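Truncated hemoglobin 4 (Chlamydomonas reinhardtii, PDB 6BME) binds heme b as a hexacoordinate 2-on-2 truncated hemoglobin, with two side chains of the protein as axial ligands to the iron, and probably binds oxygen. Local coordinates at residues V99-E102 with L103-A107. Numbering follows the deposited sequence.
Sequences VGQE and LIDEA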
loop_
_atom_site.group_PDB
_atom_site.type_symbol
_atom_site.label_atom_id
_atom_site.label_comp_id
_atom_site.label_asym_id
_atom_site.label_seq_id
_atom_site.Cartn_x
_atom_site.Cartn_y
_atom_site.Cartn_z
ATOM N N VAL A 99 -15.245 5.202 4.835
ATOM C CA VAL A 99 -14.626 6.365 4.206
ATOM C C VAL A 99 -15.403 6.726 2.946
ATOM O O VAL A 99 -15.816 5.849 2.184
ATOM C CB VAL A 99 -13.143 6.087 3.900
ATOM C CG1 VAL A 99 -12.526 7.246 3.138
ATOM C CG2 VAL A 99 -12.378 5.825 5.195
ATOM N N GLY A 100 -15.603 8.023 2.720
ATOM C CA GLY A 100 -16.456 8.468 1.641
ATOM C C GLY A 100 -15.780 8.470 0.284
ATOM O O GLY A 100 -14.569 8.289 0.154
ATOM N N GLN A 101 -16.600 8.724 -0.738
ATOM C CA GLN A 101 -16.181 8.535 -2.124
ATOM C C GLN A 101 -15.132 9.548 -2.558
ATOM O O GLN A 101 -14.254 9.219 -3.365
ATOM C CB GLN A 101 -17.401 8.618 -3.051
ATOM C CG GLN A 101 -17.094 8.335 -4.512
ATOM C CD GLN A 101 -16.689 6.896 -4.734
ATOM O OE1 GLN A 101 -17.421 5.972 -4.372
ATOM N NE2 GLN A 101 -15.512 6.694 -5.322
ATOM N N GLU A 102 -15.216 10.786 -2.067
ATOM C CA GLU A 102 -14.228 11.784 -2.457
ATOM C C GLU A 102 -12.834 11.371 -1.998
ATOM O O GLU A 102 -11.859 11.495 -2.753
ATOM C CB GLU A 102 -14.615 13.150 -1.893
ATOM C CG GLU A 102 -13.864 14.308 -2.537
ATOM C CD GLU A 102 -14.515 15.657 -2.264
ATOM O OE1 GLU A 102 -15.747 15.700 -2.074
ATOM O OE2 GLU A 102 -13.792 16.674 -2.232
ATOM N N LEU A 103 -12.725 10.844 -0.772
ATOM C CA LEU A 103 -11.438 10.358 -0.281
ATOM C C LEU A 103 -10.995 9.093 -1.012
ATOM O O LEU A 103 -9.802 8.921 -1.290
ATOM C CB LEU A 103 -11.513 10.116 1.228
ATOM C CG LEU A 103 -11.581 11.364 2.119
ATOM C CD1 LEU A 103 -11.730 10.984 3.589
ATOM C CD2 LEU A 103 -10.342 12.229 1.918
ATOM N N ILE A 104 -11.934 8.191 -1.333
ATOM C CA ILE A 104 -11.585 7.017 -2.135
ATOM C C ILE A 104 -10.938 7.442 -3.446
ATOM O O ILE A 104 -9.885 6.924 -3.838
ATOM C CB ILE A 104 -12.826 6.146 -2.409
ATOM C CG1 ILE A 104 -13.484 5.713 -1.114
ATOM C CG2 ILE A 104 -12.442 4.920 -3.263
ATOM C CD1 ILE A 104 -12.567 5.042 -0.210
ATOM N N ASP A 105 -11.591 8.359 -4.163
ATOM C CA ASP A 105 -11.094 8.789 -5.465
ATOM C C ASP A 105 -9.702 9.382 -5.345
ATOM O O ASP A 105 -8.827 9.113 -6.177
ATOM C CB ASP A 105 -12.057 9.804 -6.091
ATOM C CG ASP A 105 -13.340 9.158 -6.628
ATOM O OD1 ASP A 105 -13.327 7.952 -6.948
ATOM O OD2 ASP A 105 -14.367 9.866 -6.746
ATOM N N GLU A 106 -9.476 10.191 -4.307
ATOM C CA GLU A 106 -8.167 10.796 -4.109
ATOM C C GLU A 106 -7.102 9.722 -3.914
ATOM O O GLU A 106 -6.042 9.754 -4.550
ATOM C CB GLU A 106 -8.218 11.754 -2.913
ATOM C CG GLU A 106 -6.846 12.184 -2.433
ATOM C CD GLU A 106 -6.893 13.121 -1.229
ATOM O OE1 GLU A 106 -8.003 13.573 -0.845
ATOM O OE2 GLU A 106 -5.808 13.399 -0.675
ATOM N N ALA A 107 -7.385 8.745 -3.050
ATOM C CA ALA A 107 -6.443 7.652 -2.826
ATOM C C ALA A 107 -6.199 6.868 -4.109
ATOM O O ALA A 107 -5.053 6.533 -4.437
ATOM C CB ALA A 107 -6.972 6.733 -1.721
#
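The first turn of helix 101-114, the last helix of this globin domain, winds up from G100 at its N-cap and brings V99, just ahead of it, against L103 and I104. Three successive i to i+4 backbone bonds start the helix. G100 O accepts from I104 N at 3.0 Å, with the donor in the carbonyl plane; Q101 O takes D105 N, and E102 O takes E106 N. As glycine, the N-cap residue has no side chain of its own with which to cap the helix. On the exposed flank, Q101 NE2 donates to D105 OD1 at 3.0 Å. That bond is bent, 140° at the hydrogen: the carboxylate oxygen lies near the amide plane, but NE2 comes from above the carboxylate, the two flat groups being turned 45° apart. A bend at chi2 (67°) folds the Q101 chain back toward D105. The apolar flank is led by V99 CG1, set anti to the backbone N, which meets L103 CB at 3.6 Å and I104 CD1 at 4.0 Å. I104 CG1 also packs tightly against G100 O, at 3.1 Å. V99 and I104 both rest on L94 of helix 80-96, while L103 reaches F54. Cut back to an alanine, I104 would lose CG1, CG2 and CD1, which would probably open a gap beside V99 CG1 and L94 and weaken the grip of the helix start on helix 80-96. The turn is thus two-faced: a polar amide-carboxylate bridge faces outward, whereas aliphatic groups fasten its other flank to the globin body, well away from the heme.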